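Local structure of malonate decarboxylase subunit alpha (6MPR) at residues Met352-Gly357 / Ala391-His396; Arg399-Arg402 / Ala407-Asp410. The protein probably transfers the acyl carrier protein from acetate to malonate in biotin-dependent malonate decarboxylation, giving the malonyl thioester that is then decarboxylated. All coordinates share one frame; numbering follows the deposited sequence. Where two conformers were deposited one is given.

Contact 1: residues Met352-Gly357 / Ala391-His396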
ATOM      1  N   MET A 352       3.940  -4.391  -4.713  1.00  9.03           N
ATOM      2  CA  MET A 352       2.592  -4.792  -5.115  1.00 10.84           C
ATOM      3  C   MET A 352       2.096  -5.977  -4.300  1.00 11.04           C
ATOM      4  O   MET A 352       0.917  -6.031  -3.908  1.00  8.91           O
ATOM      5  CB  MET A 352       2.573  -5.099  -6.613  1.00  8.08           C
ATOM      6  CG  MET A 352       1.221  -5.507  -7.194  1.00 11.66           C
ATOM      7  SD  MET A 352       1.417  -5.773  -8.979  1.00 16.05           S
ATOM      8  CE  MET A 352       1.533  -4.074  -9.540  1.00 12.55           C
ATOM      9  N   CYS A 353       2.991  -6.918  -4.013  1.00  8.53           N
ATOM     10  CA  CYS A 353       2.604  -8.102  -3.267  1.00  9.54           C
ATOM     11  C   CYS A 353       2.298  -7.757  -1.813  1.00  8.25           C
ATOM     12  O   CYS A 353       1.327  -8.258  -1.246  1.00  8.95           O
ATOM     13  CB  CYS A 353       3.721  -9.137  -3.360  1.00  7.75           C
ATOM     14  SG  CYS A 353       3.216 -10.802  -2.994  1.00 10.51           S
ATOM     15  N   GLN A 354       3.126  -6.910  -1.190  1.00  7.91           N
ATOM     16  CA  GLN A 354       2.830  -6.460   0.174  1.00  9.73           C
ATOM     17  C   GLN A 354       1.524  -5.676   0.232  1.00  7.15           C
ATOM     18  O   GLN A 354       0.739  -5.836   1.173  1.00  8.55           O
ATOM     19  CB  GLN A 354       3.976  -5.606   0.704  1.00 12.46           C
ATOM     20  CG  GLN A 354       5.184  -6.393   1.180  1.00  9.85           C
ATOM     21  CD  GLN A 354       4.950  -7.047   2.520  1.00  9.83           C
ATOM     22  OE1 GLN A 354       4.257  -6.495   3.375  1.00  9.50           O
ATOM     23  NE2 GLN A 354       5.524  -8.228   2.715  1.00 10.48           N
ATOM     24  N   LEU A 355       1.272  -4.819  -0.769  1.00  8.83           N
ATOM     25  CA  LEU A 355      -0.004  -4.106  -0.815  1.00 12.97           C
ATOM     26  C   LEU A 355      -1.181  -5.080  -0.868  1.00  9.64           C
ATOM     27  O   LEU A 355      -2.172  -4.918  -0.141  1.00 10.54           O
ATOM     28  CB  LEU A 355      -0.039  -3.168  -2.020  1.00 12.49           C
ATOM     29  CG  LEU A 355      -1.116  -2.085  -1.954  1.00 29.58           C
ATOM     30  CD1 LEU A 355      -0.955  -1.231  -0.686  1.00 25.25           C
ATOM     31  CD2 LEU A 355      -1.057  -1.227  -3.210  1.00 38.22           C
ATOM     32  N   ALA A 356      -1.101  -6.090  -1.738  1.00  8.71           N
ATOM     33  CA  ALA A 356      -2.160  -7.097  -1.776  1.00 12.77           C
ATOM     34  C   ALA A 356      -2.252  -7.842  -0.456  1.00 16.57           C
ATOM     35  O   ALA A 356      -3.351  -8.181  -0.003  1.00  8.48           O
ATOM     36  CB  ALA A 356      -1.933  -8.079  -2.924  1.00 11.03           C
ATOM     37  N   GLY A 357      -1.108  -8.112   0.172  1.00 10.71           N
ATOM     38  CA  GLY A 357      -1.135  -8.779   1.463  1.00 12.26           C
ATOM     39  C   GLY A 357      -1.889  -7.988   2.513  1.00 12.81           C
ATOM     40  O   GLY A 357      -2.468  -8.565   3.436  1.00 12.96           O
ATOM     41  N   ALA A 391       6.108  -8.064   8.399  1.00  9.69           N
ATOM     42  CA  ALA A 391       5.132  -8.557   9.372  1.00 12.70           C
ATOM     43  C   ALA A 391       4.138  -7.506   9.854  1.00 13.14           C
ATOM     44  O   ALA A 391       2.946  -7.839   9.972  1.00 16.48           O
ATOM     45  CB  ALA A 391       5.867  -9.201  10.554  1.00 15.21           C
ATOM     46  N   PRO A 392       4.521  -6.260  10.156  1.00 10.32           N
ATOM     47  CA  PRO A 392       3.492  -5.304  10.593  1.00 10.56           C
ATOM     48  C   PRO A 392       2.458  -5.010   9.520  1.00 10.80           C
ATOM     49  O   PRO A 392       1.281  -4.830   9.841  1.00  9.01           O
ATOM     50  CB  PRO A 392       4.310  -4.059  10.954  1.00 11.14           C
ATOM     51  CG  PRO A 392       5.648  -4.601  11.297  1.00 10.71           C
ATOM     52  CD  PRO A 392       5.875  -5.704  10.327  1.00 10.61           C
ATOM     53  N   ASN A 393       2.872  -4.941   8.251  1.00 10.42           N
ATOM     54  CA  ASN A 393       1.921  -4.672   7.179  1.00  8.20           C
ATOM     55  C   ASN A 393       0.990  -5.855   6.955  1.00 10.53           C
ATOM     56  O   ASN A 393      -0.191  -5.675   6.650  1.00 12.22           O
ATOM     57  CB  ASN A 393       2.673  -4.333   5.895  1.00  8.72           C
ATOM     58  CG  ASN A 393       1.738  -4.121   4.717  1.00 10.25           C
ATOM     59  OD1 ASN A 393       0.957  -3.168   4.702  1.00 11.35           O
ATOM     60  ND2 ASN A 393       1.799  -5.023   3.736  1.00  9.21           N
ATOM     61  N   MET A 394       1.508  -7.068   7.116  1.00 10.40           N
ATOM     62  CA  MET A 394       0.674  -8.251   6.960  0.52 13.42           C
ATOM     63  C   MET A 394      -0.177  -8.519   8.196  1.00 13.84           C
ATOM     64  O   MET A 394      -1.311  -9.007   8.065  1.00 14.12           O
ATOM     65  CB  MET A 394       1.559  -9.454   6.645  0.52 12.66           C
ATOM     66  CG  MET A 394       2.545  -9.202   5.516  0.52 13.55           C
ATOM     67  SD  MET A 394       1.704  -8.919   3.938  0.52 14.21           S
ATOM     68  CE  MET A 394       0.919 -10.499   3.767  0.52  9.06           C
ATOM     69  N   GLY A 395       0.338  -8.205   9.381  1.00 15.12           N
ATOM     70  CA  GLY A 395      -0.331  -8.518  10.628  1.00 13.24           C
ATOM     71  C   GLY A 395      -1.040  -7.349  11.290  1.00 11.31           C
ATOM     72  O   GLY A 395      -0.798  -7.047  12.464  1.00 12.80           O
ATOM     73  N   HIS A 396      -1.933  -6.695  10.554  1.00  8.19           N
ATOM     74  CA  HIS A 396      -2.833  -5.728  11.158  1.00  8.93           C
ATOM     75  C   HIS A 396      -4.164  -5.755  10.421  1.00 12.12           C
ATOM     76  O   HIS A 396      -4.269  -6.233   9.288  1.00 13.10           O
ATOM     77  CB  HIS A 396      -2.235  -4.310  11.145  1.00 15.28           C
ATOM     78  CG  HIS A 396      -2.258  -3.659   9.795  1.00 12.16           C
ATOM     79  ND1 HIS A 396      -1.233  -3.802   8.884  1.00 10.83           N
ATOM     80  CD2 HIS A 396      -3.180  -2.862   9.201  1.00 10.33           C
ATOM     81  CE1 HIS A 396      -1.533  -3.141   7.778  1.00  8.51           C
ATOM     82  NE2 HIS A 396      -2.701  -2.549   7.949  1.00 10.06           N
TER
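Gln354 and Asn393 join helix 350-359 to the short helix 391-394 in the buried middle of the chain, where the second subunit also closes in. One amide nitrogen does the joining. Asn393 ND2 gives one N-H to the backbone atom Gln354 O and the other to the side-chain atom Gln354 OE1, each 2.9 Å away. Asn393 carries CG anti to its own N (chi1 177°), which sends its amide toward helix 350-359. Gln354, bent at chi2, curls its longer chain back so that OE1 meets the same nitrogen. The two amide planes stand 49° apart. ND2 comes to Gln354 O from above the carbonyl plane, off its lone pairs. Asn393 OD1 accepts from Tyr359 OH of the second subunit.

Beside this pair, Met394 crosses Gln354 at about a right angle, its SD 3.6 Å from Gln354 OE1. In the conformer described, one of two deposited, Met394 CE rests 3.5 Å from Gly357 CA, and the lack of a side chain on Gly357 suits so close an approach. Just past the end of the short helix, His396 ND1 donates to Pro392 O over 2.9 Å, lined up with a lone pair of that carbonyl, pinning the outgoing chain. Lys428 NZ bonds both Gly357 O and Met394 O. Asparagine suits its place because a short amide offers two donors and an acceptor: with all three engaged, its flip is fixed, and a buried polar group links two helices and two subunits.

Contact 2: residues Arg399-Arg402 / Ala407-Asp410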
ATOM      1  N   ARG A 399      -7.665  -0.792   8.190  1.00  9.89           N
ATOM      2  CA  ARG A 399      -8.853   0.001   8.476  0.51 10.92           C
ATOM      3  C   ARG A 399      -9.292   0.863   7.294  1.00 11.70           C
ATOM      4  O   ARG A 399     -10.326   1.536   7.394  1.00 13.15           O
ATOM      5  CB  ARG A 399      -8.608   0.859   9.731  0.51 13.25           C
ATOM      6  CG  ARG A 399      -8.375   0.027  11.015  0.51 15.72           C
ATOM      7  CD  ARG A 399      -9.688  -0.562  11.575  0.51 17.60           C
ATOM      8  NE  ARG A 399      -9.494  -1.473  12.713  0.51 11.14           N
ATOM      9  CZ  ARG A 399      -9.417  -1.084  13.980  0.51 19.76           C
ATOM     10  NH1 ARG A 399      -9.509   0.200  14.292  0.51 16.90           N
ATOM     11  NH2 ARG A 399      -9.250  -1.982  14.942  0.51 23.07           N
ATOM     12  N   GLY A 400      -8.534   0.863   6.197  1.00  9.90           N
ATOM     13  CA  GLY A 400      -8.967   1.493   4.969  1.00 10.92           C
ATOM     14  C   GLY A 400      -9.723   0.546   4.068  1.00 13.82           C
ATOM     15  O   GLY A 400     -10.281   0.969   3.051  1.00 11.61           O
ATOM     16  N   ARG A 401      -9.793  -0.734   4.434  1.00 11.69           N
ATOM     17  CA  ARG A 401     -10.461  -1.732   3.609  1.00 10.56           C
ATOM     18  C   ARG A 401     -11.982  -1.635   3.720  1.00 12.57           C
ATOM     19  O   ARG A 401     -12.543  -1.502   4.814  1.00 14.33           O
ATOM     20  CB  ARG A 401     -10.011  -3.143   3.997  1.00 13.38           C
ATOM     21  CG  ARG A 401     -10.826  -4.233   3.303  1.00 13.21           C
ATOM     22  CD  ARG A 401     -10.304  -5.648   3.497  1.00  8.69           C
ATOM     23  NE  ARG A 401     -11.320  -6.595   3.025  1.00  9.38           N
ATOM     24  CZ  ARG A 401     -11.106  -7.872   2.755  1.00 10.98           C
ATOM     25  NH1 ARG A 401      -9.893  -8.401   2.885  1.00 10.42           N
ATOM     26  NH2 ARG A 401     -12.116  -8.619   2.348  1.00  9.22           N
ATOM     27  N   ARG A 402     -12.651  -1.715   2.570  1.00  9.65           N
ATOM     28  CA  ARG A 402     -14.105  -1.667   2.502  1.00 14.33           C
ATOM     29  C   ARG A 402     -14.748  -2.865   1.808  1.00 15.72           C
ATOM     30  O   ARG A 402     -15.931  -3.128   2.062  1.00 16.44           O
ATOM     31  CB  ARG A 402     -14.556  -0.379   1.799  1.00 11.59           C
ATOM     32  CG  ARG A 402     -14.059   0.921   2.481  1.00 13.17           C
ATOM     33  CD  ARG A 402     -14.759   1.113   3.840  1.00 11.48           C
ATOM     34  NE  ARG A 402     -14.353   2.360   4.496  1.00 11.33           N
ATOM     35  CZ  ARG A 402     -13.366   2.448   5.377  1.00 13.08           C
ATOM     36  NH1 ARG A 402     -12.663   1.371   5.715  1.00 13.30           N
ATOM     37  NH2 ARG A 402     -13.054   3.618   5.893  1.00 12.92           N
ATOM     38  N   ALA A 407     -14.596 -14.544   4.880  1.00 11.77           N
ATOM     39  CA  ALA A 407     -13.796 -14.595   6.103  1.00 12.06           C
ATOM     40  C   ALA A 407     -13.757 -13.234   6.791  1.00 14.83           C
ATOM     41  O   ALA A 407     -13.850 -13.146   8.020  1.00 14.92           O
ATOM     42  CB  ALA A 407     -12.371 -15.072   5.790  1.00 12.85           C
ATOM     43  N   TRP A 408     -13.611 -12.160   6.010  1.00 16.38           N
ATOM     44  CA  TRP A 408     -13.525 -10.818   6.577  1.00 15.88           C
ATOM     45  C   TRP A 408     -14.839 -10.416   7.241  1.00 15.86           C
ATOM     46  O   TRP A 408     -14.840  -9.816   8.324  1.00 17.44           O
ATOM     47  CB  TRP A 408     -13.133  -9.843   5.469  1.00 13.11           C
ATOM     48  CG  TRP A 408     -12.919  -8.414   5.843  1.00 11.69           C
ATOM     49  CD1 TRP A 408     -11.768  -7.850   6.311  1.00 11.71           C
ATOM     50  CD2 TRP A 408     -13.861  -7.347   5.704  1.00 11.34           C
ATOM     51  NE1 TRP A 408     -11.946  -6.495   6.501  1.00 11.58           N
ATOM     52  CE2 TRP A 408     -13.219  -6.162   6.121  1.00 10.04           C
ATOM     53  CE3 TRP A 408     -15.182  -7.277   5.268  1.00 14.40           C
ATOM     54  CZ2 TRP A 408     -13.861  -4.933   6.130  1.00 13.06           C
ATOM     55  CZ3 TRP A 408     -15.814  -6.050   5.266  1.00 14.21           C
ATOM     56  CH2 TRP A 408     -15.154  -4.892   5.701  1.00 16.49           C
ATOM     57  N   LEU A 409     -15.971 -10.755   6.620  1.00 14.39           N
ATOM     58  CA  LEU A 409     -17.263 -10.524   7.263  1.00 14.32           C
ATOM     59  C   LEU A 409     -17.438 -11.364   8.522  1.00 18.79           C
ATOM     60  O   LEU A 409     -18.145 -10.948   9.448  1.00 18.65           O
ATOM     61  CB  LEU A 409     -18.409 -10.846   6.295  1.00 16.51           C
ATOM     62  CG  LEU A 409     -18.710  -9.828   5.204  1.00 19.55           C
ATOM     63  CD1 LEU A 409     -19.829 -10.345   4.288  1.00 21.47           C
ATOM     64  CD2 LEU A 409     -19.115  -8.520   5.866  1.00 20.51           C
ATOM     65  N   ASP A 410     -16.832 -12.558   8.564  1.00 16.32           N
ATOM     66  CA  ASP A 410     -17.008 -13.449   9.707  1.00 16.22           C
ATOM     67  C   ASP A 410     -16.414 -12.864  10.979  1.00 18.28           C
ATOM     68  O   ASP A 410     -16.765 -13.313  12.079  1.00 21.67           O
ATOM     69  CB  ASP A 410     -16.383 -14.815   9.408  1.00 18.39           C
ATOM     70  CG  ASP A 410     -17.153 -15.969  10.022  1.00 27.95           C
ATOM     71  OD1 ASP A 410     -18.367 -15.813  10.310  1.00 25.48           O
ATOM     72  OD2 ASP A 410     -16.537 -17.039  10.229  1.00 25.88           O
TER
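Arg402 and Trp408 are the nearest backbone neighbours here, yet their CA atoms lie 10.0 Å apart: the irregular segment 399-402 and helix 406-410 meet through side chains, with no hydrogen bond between the two segments. Arg401 and Trp408 both start out toward the opposite segment and slide past each other in opposite directions. Arg401 is extended from CG to NE, and this straight chain lays the guanidinium flat on the indole, centres 3.8 Å apart and planes 8° from parallel. It is a cation-pi contact as well: CZ of Arg401 sits 20° off the normal of the five-membered ring of Trp408. Closer to the backbone, Arg401 CD lies over that same ring in a CH-pi contact, 3.5 Å from Trp408 NE1, while Arg401 NH2 lies over the root of the indole, 3.5 Å from Trp408 CB.

Arg401 does not depend on the ring alone. Its NE donates to His403 O and its NH2 to Thr405 OG1, both in the short link between the segments, two bonds that limit how the guanidinium can turn, while the tryptophan covers one face.

Arg402 heads away from the helix and folds back on its own segment, where NH1 bonds Arg399 O at 2.9 Å and Arg401 O at 3.0 Å. Its NE and NH2 bond Ile465 O and Met466 O of the second subunit. Arginine suits each position differently: Arg401 stacks and donates at once, whereas Arg402 spreads its N-H groups over four carbonyls from two subunits, which probably eases the burial of charge.

In the fold
From the N terminus, helix 350-359 comes first and leads into strand 363-366 of the mixed sheet. Contact 1 closes a loop of 33 intervening residues when the chain returns as helix 391-394. Contact 2 then closes a much shorter one, of four residues, as the following loop turns into helix 406-410. The two are in series, neither nested nor crossed, with centres about 14 Å apart. The approach to strand 429-433 serves both, through Lys428 at contact 1 and backbone bonds of Lys427 to Trp408 at contact 2. Helix 143-149 appears at both, but from different subunits: Ile144 of the same chain touches contact 1, Glu145 of the second subunit contact 2.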